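Local coordinates for protein metallo-carboxypeptidase (Pseudomonas aeruginosa, PDB 4A39) that probably acts as a zinc-dependent metallocarboxypeptidase of the M14 family, of the cytosolic carboxypeptidase type, removing residues from the C-termini of peptides, at residues F123-R137 with H184-Q198. Sequence-based numbering, arbitrary orientation.
Sequences FEPYSRERHARLVER and HMAEWFMEGLIERLQ
Tyr126 is wedged between the two helices: its ring edge meets the indole face of Trp188 in a T-shaped stack (planes 76° apart), while Glu187 CG sits over the centre of one ring face, 3.4 Å from the centroid, and Arg130 CD covers the opposite face. CG anti to the backbone N (chi1 -157°) turns the ring toward helix 185-196, where OH bonds Glu191 OE1 at 2.7 Å on the anti lone pair. Arg130, extended from CG to NE, grips the same carboxylate side-on: NE reaches OE1 on its syn lone pair at 2.8 Å and NH2 reaches OE2 at 3.0 Å, the guanidinium laying one face over Trp188 CH2. The Glu187 carboxylate stacks nearly parallel to the Tyr126 ring. Its OE1 takes both terminal nitrogens of Arg128, which also holds Tyr126 O, and its OE2 receives a short, straight bond from His131 ND1 (2.5 Å, 169°). Asn219 ND2 adds a further donor to the same OE1, and Glu159 takes His131 NE2. Ahead of helix 128-137, Trp188 NE1 donates to Glu124 O at 2.9 Å, from above the carbonyl plane, and Tyr126 N donates to His184 ND1. Met185 CE covers a face of Phe123, its sulfur farther above the ring in a Met-aromatic contact. Farther along, Leu134 CD1 packs on Ile194 CG2. The helices run nearly parallel, joining the segment that follows strand 118-121 to the helix just after zinc ligands His180 and Glu183. Bonds to both oxygens thus fix the rotation of each buried carboxylate, Glu187 through Arg128 and His131, Glu191 through Arg130 and Tyr126; the arginines, with Lys370 also bridging Glu191, probably favour the ionised form.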
ATOM      1  N   PHE A 123       1.626 -10.187   3.557  1.00  3.03           N
ATOM      2  CA  PHE A 123       2.641  -9.135   3.653  1.00  3.71           C
ATOM      3  C   PHE A 123       2.654  -8.669   5.106  1.00  4.09           C
ATOM      4  O   PHE A 123       1.673  -8.859   5.824  1.00  3.92           O
ATOM      5  CB  PHE A 123       2.323  -7.939   2.743  1.00  3.48           C
ATOM      6  CG  PHE A 123       3.496  -7.010   2.543  1.00  3.96           C
ATOM      7  CD1 PHE A 123       4.476  -7.305   1.599  1.00  2.73           C
ATOM      8  CD2 PHE A 123       3.644  -5.869   3.327  1.00  2.39           C
ATOM      9  CE1 PHE A 123       5.586  -6.476   1.443  1.00  2.84           C
ATOM     10  CE2 PHE A 123       4.752  -5.033   3.178  1.00  2.58           C
ATOM     11  CZ  PHE A 123       5.723  -5.338   2.235  1.00  4.21           C
ATOM     12  N   GLU A 124       3.758  -8.066   5.543  1.00  4.95           N
ATOM     13  CA  GLU A 124       3.860  -7.560   6.914  1.00  6.33           C
ATOM     14  C   GLU A 124       2.665  -6.622   7.139  1.00  5.75           C
ATOM     15  O   GLU A 124       2.597  -5.549   6.549  1.00  5.62           O
ATOM     16  CB  GLU A 124       5.183  -6.805   7.082  1.00  7.31           C
ATOM     17  CG  GLU A 124       5.479  -6.366   8.505  1.00  6.14           C
ATOM     18  CD  GLU A 124       6.904  -5.869   8.690  1.00  9.09           C
ATOM     19  OE1 GLU A 124       7.677  -5.839   7.706  1.00  6.24           O
ATOM     20  OE2 GLU A 124       7.249  -5.507   9.832  1.00  9.64           O
ATOM     21  N   PRO A 125       1.716  -7.011   8.013  1.00  5.12           N
ATOM     22  CA  PRO A 125       0.516  -6.215   8.302  1.00  6.56           C
ATOM     23  C   PRO A 125       0.692  -4.865   8.985  1.00  6.03           C
ATOM     24  O   PRO A 125       1.602  -4.676   9.795  1.00  6.51           O
ATOM     25  CB  PRO A 125      -0.335  -7.153   9.166  1.00  7.44           C
ATOM     26  CG  PRO A 125       0.209  -8.523   8.872  1.00  8.21           C
ATOM     27  CD  PRO A 125       1.686  -8.273   8.772  1.00  6.11           C
ATOM     28  N   TYR A 126      -0.201  -3.937   8.646  1.00  5.18           N
ATOM     29  CA  TYR A 126      -0.215  -2.606   9.241  1.00  6.22           C
ATOM     30  C   TYR A 126      -1.579  -2.506   9.919  1.00  5.20           C
ATOM     31  O   TYR A 126      -2.599  -2.328   9.253  1.00  5.05           O
ATOM     32  CB  TYR A 126      -0.073  -1.516   8.174  1.00  4.71           C
ATOM     33  CG  TYR A 126       0.460  -0.224   8.745  1.00  5.61           C
ATOM     34  CD1 TYR A 126      -0.339   0.593   9.547  1.00  4.11           C
ATOM     35  CD2 TYR A 126       1.796   0.129   8.568  1.00  5.76           C
ATOM     36  CE1 TYR A 126       0.188   1.728  10.166  1.00  5.18           C
ATOM     37  CE2 TYR A 126       2.335   1.259   9.182  1.00  6.61           C
ATOM     38  CZ  TYR A 126       1.528   2.052   9.980  1.00  4.42           C
ATOM     39  OH  TYR A 126       2.067   3.153  10.607  1.00  7.70           O
ATOM     40  N   SER A 127      -1.598  -2.647  11.241  1.00  6.44           N
ATOM     41  CA  SER A 127      -2.850  -2.604  11.996  1.00  7.04           C
ATOM     42  C   SER A 127      -3.391  -1.192  12.167  1.00  7.21           C
ATOM     43  O   SER A 127      -2.680  -0.212  11.955  1.00  6.65           O
ATOM     44  CB  SER A 127      -2.654  -3.218  13.382  1.00  6.07           C
ATOM     45  OG  SER A 127      -1.854  -2.382  14.198  1.00  7.51           O
ATOM     46  N   ARG A 128      -4.656  -1.089  12.557  1.00  6.90           N
ATOM     47  CA  ARG A 128      -5.247   0.222  12.771  1.00  7.06           C
ATOM     48  C   ARG A 128      -4.681   0.788  14.069  1.00  7.52           C
ATOM     49  O   ARG A 128      -4.695   2.004  14.285  1.00  7.67           O
ATOM     50  CB  ARG A 128      -6.774   0.130  12.854  1.00  9.09           C
ATOM     51  CG  ARG A 128      -7.461  -0.453  11.621  1.00  7.48           C
ATOM     52  CD  ARG A 128      -7.125   0.337  10.366  1.00  7.34           C
ATOM     53  NE  ARG A 128      -5.858  -0.094   9.775  1.00  5.45           N
ATOM     54  CZ  ARG A 128      -5.034   0.706   9.102  1.00  5.58           C
ATOM     55  NH1 ARG A 128      -5.329   1.988   8.931  1.00  7.34           N
ATOM     56  NH2 ARG A 128      -3.909   0.217   8.593  1.00  5.76           N
ATOM     57  N   GLU A 129      -4.202  -0.095  14.948  1.00  8.66           N
ATOM     58  CA  GLU A 129      -3.613   0.367  16.199  1.00  9.75           C
ATOM     59  C   GLU A 129      -2.313   1.069  15.853  1.00  9.57           C
ATOM     60  O   GLU A 129      -1.997   2.112  16.422  1.00 10.96           O
ATOM     61  CB  GLU A 129      -3.376  -0.797  17.174  1.00 11.10           C
ATOM     62  CG  GLU A 129      -4.678  -1.403  17.698  1.00 16.72           C
ATOM     63  CD  GLU A 129      -4.499  -2.326  18.894  1.00 19.21           C
ATOM     64  OE1 GLU A 129      -3.594  -3.186  18.867  1.00 21.21           O
ATOM     65  OE2 GLU A 129      -5.283  -2.197  19.862  1.00 21.65           O
ATOM     66  N   ARG A 130      -1.570   0.512  14.898  1.00  9.91           N
ATOM     67  CA  ARG A 130      -0.319   1.126  14.475  1.00  8.95           C
ATOM     68  C   ARG A 130      -0.665   2.430  13.760  1.00  8.24           C
ATOM     69  O   ARG A 130       0.070   3.413  13.852  1.00  9.00           O
ATOM     70  CB  ARG A 130       0.459   0.198  13.532  1.00  9.44           C
ATOM     71  CG  ARG A 130       1.893   0.651  13.316  1.00  9.71           C
ATOM     72  CD  ARG A 130       2.685  -0.266  12.395  1.00 11.01           C
ATOM     73  NE  ARG A 130       4.083   0.151  12.347  1.00 12.59           N
ATOM     74  CZ  ARG A 130       5.016  -0.242  13.209  1.00 13.92           C
ATOM     75  NH1 ARG A 130       4.710  -1.081  14.190  1.00 15.70           N
ATOM     76  NH2 ARG A 130       6.254   0.226  13.107  1.00 13.71           N
ATOM     77  N   HIS A 131      -1.792   2.431  13.050  1.00  8.30           N
ATOM     78  CA  HIS A 131      -2.246   3.619  12.332  1.00  7.32           C
ATOM     79  C   HIS A 131      -2.466   4.751  13.330  1.00  8.35           C
ATOM     80  O   HIS A 131      -2.062   5.893  13.095  1.00  7.80           O
ATOM     81  CB  HIS A 131      -3.561   3.334  11.597  1.00  9.20           C
ATOM     82  CG  HIS A 131      -4.183   4.546  10.976  1.00  7.14           C
ATOM     83  ND1 HIS A 131      -3.751   5.076   9.779  1.00  8.33           N
ATOM     84  CD2 HIS A 131      -5.187   5.350  11.401  1.00  8.85           C
ATOM     85  CE1 HIS A 131      -4.461   6.154   9.493  1.00  7.10           C
ATOM     86  NE2 HIS A 131      -5.339   6.343  10.463  1.00  8.73           N
ATOM     87  N   ALA A 132      -3.116   4.429  14.443  1.00  8.09           N
ATOM     88  CA  ALA A 132      -3.382   5.429  15.467  1.00  8.63           C
ATOM     89  C   ALA A 132      -2.070   5.998  15.985  1.00 10.02           C
ATOM     90  O   ALA A 132      -1.944   7.208  16.178  1.00 11.20           O
ATOM     91  CB  ALA A 132      -4.185   4.817  16.605  1.00  8.96           C
ATOM     92  N   ARG A 133      -1.088   5.128  16.205  1.00 10.48           N
ATOM     93  CA  ARG A 133       0.208   5.574  16.696  1.00 10.40           C
ATOM     94  C   ARG A 133       0.905   6.474  15.678  1.00 10.88           C
ATOM     95  O   ARG A 133       1.561   7.450  16.048  1.00 11.14           O
ATOM     96  CB  ARG A 133       1.098   4.375  17.031  1.00 12.16           C
ATOM     97  CG  ARG A 133       0.623   3.581  18.243  1.00 13.22           C
ATOM     98  CD  ARG A 133       1.718   2.666  18.788  1.00 15.69           C
ATOM     99  NE  ARG A 133       2.072   1.584  17.873  1.00 18.43           N
ATOM    100  CZ  ARG A 133       1.314   0.516  17.643  1.00 18.26           C
ATOM    101  NH1 ARG A 133       0.147   0.375  18.260  1.00 20.60           N
ATOM    102  NH2 ARG A 133       1.729  -0.421  16.801  1.00 20.07           N
ATOM    103  N   LEU A 134       0.762   6.147  14.396  1.00 10.52           N
ATOM    104  CA  LEU A 134       1.374   6.949  13.342  1.00 10.06           C
ATOM    105  C   LEU A 134       0.765   8.345  13.322  1.00 10.50           C
ATOM    106  O   LEU A 134       1.475   9.339  13.175  1.00 10.87           O
ATOM    107  CB  LEU A 134       1.173   6.294  11.970  1.00  9.34           C
ATOM    108  CG  LEU A 134       1.678   7.121  10.779  1.00  9.57           C
ATOM    109  CD1 LEU A 134       3.178   7.357  10.908  1.00  9.74           C
ATOM    110  CD2 LEU A 134       1.371   6.395   9.478  1.00  9.28           C
ATOM    111  N   VAL A 135      -0.554   8.415  13.459  1.00 10.96           N
ATOM    112  CA  VAL A 135      -1.233   9.704  13.458  1.00 10.30           C
ATOM    113  C   VAL A 135      -0.812  10.516  14.680  1.00 11.45           C
ATOM    114  O   VAL A 135      -0.508  11.707  14.562  1.00 11.03           O
ATOM    115  CB  VAL A 135      -2.773   9.534  13.439  1.00  9.59           C
ATOM    116  CG1 VAL A 135      -3.450  10.876  13.671  1.00  9.82           C
ATOM    117  CG2 VAL A 135      -3.213   8.968  12.093  1.00  9.44           C
ATOM    118  N   GLU A 136      -0.783   9.872  15.845  1.00 11.98           N
ATOM    119  CA  GLU A 136      -0.378  10.545  17.077  1.00 13.78           C
ATOM    120  C   GLU A 136       1.039  11.091  16.929  1.00 13.91           C
ATOM    121  O   GLU A 136       1.333  12.214  17.344  1.00 13.94           O
ATOM    122  CB  GLU A 136      -0.443   9.575  18.266  1.00 13.80           C
ATOM    123  CG  GLU A 136       0.372  10.016  19.486  1.00 16.90           C
ATOM    124  CD  GLU A 136       0.242   9.063  20.663  1.00 17.58           C
ATOM    125  OE1 GLU A 136       0.289   7.833  20.447  1.00 18.48           O
ATOM    126  OE2 GLU A 136       0.108   9.545  21.807  1.00 20.91           O
ATOM    127  N   ARG A 137       1.917  10.292  16.332  1.00 12.40           N
ATOM    128  CA  ARG A 137       3.300  10.710  16.129  1.00 12.08           C
ATOM    129  C   ARG A 137       3.388  11.892  15.167  1.00 11.74           C
ATOM    130  O   ARG A 137       4.143  12.837  15.396  1.00 12.59           O
ATOM    131  CB  ARG A 137       4.128   9.541  15.589  1.00 12.77           C
ATOM    132  CG  ARG A 137       5.563   9.904  15.240  1.00 13.52           C
ATOM    133  CD  ARG A 137       6.310   8.691  14.705  1.00 16.25           C
ATOM    134  NE  ARG A 137       6.398   7.632  15.706  1.00 16.27           N
ATOM    135  CZ  ARG A 137       7.169   7.687  16.787  1.00 18.59           C
ATOM    136  NH1 ARG A 137       7.942   8.744  17.004  1.00 18.64           N
ATOM    137  NH2 ARG A 137       7.179   6.677  17.646  1.00 21.28           N
ATOM    138  N   HIS A 184      -0.911  -3.659   2.243  1.00  4.57           N
ATOM    139  CA  HIS A 184      -0.320  -3.122   3.463  1.00  3.75           C
ATOM    140  C   HIS A 184       1.014  -2.405   3.328  1.00  4.01           C
ATOM    141  O   HIS A 184       1.369  -1.592   4.183  1.00  5.66           O
ATOM    142  CB  HIS A 184      -0.234  -4.241   4.506  1.00  3.81           C
ATOM    143  CG  HIS A 184      -1.567  -4.630   5.065  1.00  5.20           C
ATOM    144  ND1 HIS A 184      -2.005  -4.209   6.303  1.00  5.52           N
ATOM    145  CD2 HIS A 184      -2.589  -5.336   4.524  1.00  5.88           C
ATOM    146  CE1 HIS A 184      -3.239  -4.641   6.501  1.00  5.30           C
ATOM    147  NE2 HIS A 184      -3.618  -5.327   5.437  1.00  5.10           N
ATOM    148  N   MET A 185       1.759  -2.702   2.270  1.00  3.79           N
ATOM    149  CA  MET A 185       3.027  -2.020   2.051  1.00  2.97           C
ATOM    150  C   MET A 185       2.765  -0.524   1.894  1.00  3.21           C
ATOM    151  O   MET A 185       3.632   0.300   2.182  1.00  4.25           O
ATOM    152  CB  MET A 185       3.716  -2.555   0.787  1.00  2.16           C
ATOM    153  CG  MET A 185       2.841  -2.544  -0.472  1.00  1.63           C
ATOM    154  SD  MET A 185       1.745  -3.977  -0.619  1.00  4.68           S
ATOM    155  CE  MET A 185       2.922  -5.234  -1.181  1.00  3.99           C
ATOM    156  N   ALA A 186       1.562  -0.175   1.448  1.00  3.58           N
ATOM    157  CA  ALA A 186       1.202   1.223   1.229  1.00  3.46           C
ATOM    158  C   ALA A 186       1.276   2.101   2.482  1.00  4.89           C
ATOM    159  O   ALA A 186       1.906   3.162   2.459  1.00  4.38           O
ATOM    160  CB  ALA A 186      -0.180   1.316   0.598  1.00  5.67           C
ATOM    161  N   GLU A 187       0.644   1.690   3.578  1.00  4.54           N
ATOM    162  CA  GLU A 187       0.731   2.532   4.765  1.00  3.65           C
ATOM    163  C   GLU A 187       2.138   2.471   5.375  1.00  4.30           C
ATOM    164  O   GLU A 187       2.563   3.417   6.038  1.00  4.76           O
ATOM    165  CB  GLU A 187      -0.353   2.183   5.799  1.00  5.48           C
ATOM    166  CG  GLU A 187      -0.275   3.071   7.044  1.00  6.82           C
ATOM    167  CD  GLU A 187      -1.616   3.329   7.722  1.00  5.51           C
ATOM    168  OE1 GLU A 187      -2.515   2.465   7.656  1.00  6.85           O
ATOM    169  OE2 GLU A 187      -1.758   4.406   8.337  1.00  7.26           O
ATOM    170  N   TRP A 188       2.868   1.377   5.156  1.00  5.00           N
ATOM    171  CA  TRP A 188       4.237   1.306   5.669  1.00  4.60           C
ATOM    172  C   TRP A 188       5.022   2.431   4.992  1.00  4.79           C
ATOM    173  O   TRP A 188       5.826   3.119   5.626  1.00  4.12           O
ATOM    174  CB  TRP A 188       4.885  -0.048   5.356  1.00  4.94           C
ATOM    175  CG  TRP A 188       4.510  -1.128   6.333  1.00  5.57           C
ATOM    176  CD1 TRP A 188       3.677  -2.190   6.109  1.00  4.17           C
ATOM    177  CD2 TRP A 188       4.955  -1.247   7.689  1.00  4.75           C
ATOM    178  NE1 TRP A 188       3.579  -2.961   7.241  1.00  4.69           N
ATOM    179  CE2 TRP A 188       4.351  -2.406   8.227  1.00  4.86           C
ATOM    180  CE3 TRP A 188       5.806  -0.485   8.504  1.00  5.64           C
ATOM    181  CZ2 TRP A 188       4.570  -2.826   9.545  1.00  7.79           C
ATOM    182  CZ3 TRP A 188       6.025  -0.903   9.818  1.00  6.63           C
ATOM    183  CH2 TRP A 188       5.407  -2.065  10.323  1.00  7.51           C
ATOM    184  N   PHE A 189       4.774   2.613   3.697  1.00  5.57           N
ATOM    185  CA  PHE A 189       5.418   3.669   2.910  1.00  5.54           C
ATOM    186  C   PHE A 189       5.123   5.021   3.575  1.00  5.55           C
ATOM    187  O   PHE A 189       6.007   5.866   3.723  1.00  6.13           O
ATOM    188  CB  PHE A 189       4.865   3.629   1.472  1.00  5.69           C
ATOM    189  CG  PHE A 189       5.307   4.775   0.583  1.00  3.78           C
ATOM    190  CD1 PHE A 189       4.712   6.032   0.696  1.00  5.01           C
ATOM    191  CD2 PHE A 189       6.265   4.579  -0.408  1.00  5.99           C
ATOM    192  CE1 PHE A 189       5.061   7.073  -0.167  1.00  4.07           C
ATOM    193  CE2 PHE A 189       6.620   5.612  -1.281  1.00  5.46           C
ATOM    194  CZ  PHE A 189       6.015   6.863  -1.161  1.00  4.90           C
ATOM    195  N   MET A 190       3.874   5.218   3.984  1.00  4.83           N
ATOM    196  CA  MET A 190       3.473   6.465   4.627  1.00  4.12           C
ATOM    197  C   MET A 190       4.172   6.661   5.972  1.00  4.49           C
ATOM    198  O   MET A 190       4.521   7.785   6.334  1.00  4.87           O
ATOM    199  CB  MET A 190       1.955   6.495   4.820  1.00  5.15           C
ATOM    200  CG  MET A 190       1.164   6.375   3.521  1.00  6.77           C
ATOM    201  SD  MET A 190       1.484   7.715   2.336  1.00  6.49           S
ATOM    202  CE  MET A 190       0.533   9.047   3.067  1.00  6.01           C
ATOM    203  N   GLU A 191       4.376   5.577   6.719  1.00  5.45           N
ATOM    204  CA  GLU A 191       5.055   5.682   8.010  1.00  6.03           C
ATOM    205  C   GLU A 191       6.488   6.189   7.820  1.00  7.15           C
ATOM    206  O   GLU A 191       6.975   7.002   8.602  1.00  7.49           O
ATOM    207  CB  GLU A 191       5.074   4.329   8.737  1.00  5.50           C
ATOM    208  CG  GLU A 191       5.843   4.361  10.060  1.00  8.95           C
ATOM    209  CD  GLU A 191       5.766   3.059  10.831  1.00  8.58           C
ATOM    210  OE1 GLU A 191       4.640   2.604  11.123  1.00  9.54           O
ATOM    211  OE2 GLU A 191       6.830   2.491  11.152  1.00  8.52           O
ATOM    212  N   GLY A 192       7.159   5.708   6.778  1.00  6.15           N
ATOM    213  CA  GLY A 192       8.521   6.142   6.516  1.00  6.62           C
ATOM    214  C   GLY A 192       8.564   7.611   6.150  1.00  7.84           C
ATOM    215  O   GLY A 192       9.442   8.358   6.599  1.00  6.47           O
ATOM    216  N   LEU A 193       7.605   8.023   5.327  1.00  7.92           N
ATOM    217  CA  LEU A 193       7.505   9.404   4.882  1.00  8.64           C
ATOM    218  C   LEU A 193       7.319  10.322   6.093  1.00  8.64           C
ATOM    219  O   LEU A 193       8.063  11.290   6.279  1.00  7.77           O
ATOM    220  CB  LEU A 193       6.320   9.525   3.911  1.00 10.74           C
ATOM    221  CG  LEU A 193       6.078  10.813   3.122  1.00  8.39           C
ATOM    222  CD1 LEU A 193       5.151  10.509   1.948  1.00 11.57           C
ATOM    223  CD2 LEU A 193       5.477  11.875   4.021  1.00  9.42           C
ATOM    224  N   ILE A 194       6.343   9.999   6.935  1.00  9.87           N
ATOM    225  CA  ILE A 194       6.063  10.813   8.112  1.00 10.95           C
ATOM    226  C   ILE A 194       7.198  10.811   9.134  1.00 10.94           C
ATOM    227  O   ILE A 194       7.510  11.850   9.716  1.00 12.31           O
ATOM    228  CB  ILE A 194       4.736  10.368   8.787  1.00 12.43           C
ATOM    229  CG1 ILE A 194       3.547  10.927   8.003  1.00 12.66           C
ATOM    230  CG2 ILE A 194       4.662  10.872  10.219  1.00 13.29           C
ATOM    231  CD1 ILE A 194       3.432  10.414   6.592  1.00 17.12           C
ATOM    232  N   GLU A 195       7.827   9.664   9.352  1.00 10.35           N
ATOM    233  CA  GLU A 195       8.911   9.613  10.321  1.00 12.95           C
ATOM    234  C   GLU A 195      10.097  10.476   9.910  1.00 12.58           C
ATOM    235  O   GLU A 195      10.823  10.976  10.769  1.00 12.98           O
ATOM    236  CB  GLU A 195       9.370   8.174  10.552  1.00 12.83           C
ATOM    237  CG  GLU A 195       8.284   7.282  11.111  1.00 17.37           C
ATOM    238  CD  GLU A 195       8.829   6.026  11.758  1.00 16.23           C
ATOM    239  OE1 GLU A 195       9.870   5.515  11.291  1.00 19.15           O
ATOM    240  OE2 GLU A 195       8.205   5.546  12.727  1.00 19.18           O
ATOM    241  N   ARG A 196      10.304  10.656   8.608  1.00 12.05           N
ATOM    242  CA  ARG A 196      11.421  11.482   8.160  1.00 11.72           C
ATOM    243  C   ARG A 196      11.228  12.935   8.582  1.00 12.40           C
ATOM    244  O   ARG A 196      12.202  13.665   8.786  1.00 11.56           O
ATOM    245  CB  ARG A 196      11.596  11.417   6.638  1.00 11.26           C
ATOM    246  CG  ARG A 196      12.676  12.377   6.154  1.00 12.55           C
ATOM    247  CD  ARG A 196      13.081  12.184   4.706  1.00 11.24           C
ATOM    248  NE  ARG A 196      14.087  13.175   4.334  1.00 13.44           N
ATOM    249  CZ  ARG A 196      14.681  13.249   3.148  1.00 12.86           C
ATOM    250  NH1 ARG A 196      14.381  12.382   2.190  1.00 11.40           N
ATOM    251  NH2 ARG A 196      15.581  14.196   2.920  1.00 13.26           N
ATOM    252  N   LEU A 197       9.973  13.348   8.718  1.00 11.28           N
ATOM    253  CA  LEU A 197       9.646  14.718   9.119  1.00 13.92           C
ATOM    254  C   LEU A 197      10.131  15.057  10.530  1.00 13.42           C
ATOM    255  O   LEU A 197      10.238  16.231  10.892  1.00 14.76           O
ATOM    256  CB  LEU A 197       8.134  14.943   9.034  1.00 15.00           C
ATOM    257  CG  LEU A 197       7.544  15.337   7.677  1.00 17.85           C
ATOM    258  CD1 LEU A 197       7.967  16.758   7.337  1.00 19.36           C
ATOM    259  CD2 LEU A 197       7.994  14.367   6.609  1.00 17.23           C
ATOM    260  N   GLN A 198      10.426  14.028  11.321  1.00 14.35           N
ATOM    261  CA  GLN A 198      10.899  14.219  12.691  1.00 15.34           C
ATOM    262  C   GLN A 198      12.329  14.748  12.754  1.00 16.73           C
ATOM    263  O   GLN A 198      12.733  15.346  13.752  1.00 17.17           O
ATOM    264  CB  GLN A 198      10.829  12.899  13.463  1.00 15.00           C
ATOM    265  CG  GLN A 198       9.432  12.342  13.635  1.00 15.46           C
ATOM    266  CD  GLN A 198       9.424  11.019  14.376  1.00 15.16           C
ATOM    267  OE1 GLN A 198       9.931  10.009  13.881  1.00 17.98           O
ATOM    268  NE2 GLN A 198       8.851  11.018  15.572  1.00 16.55           N
TER
HETATM  269  O   HOH W   1       5.168   5.981  13.745  1.00 16.26           O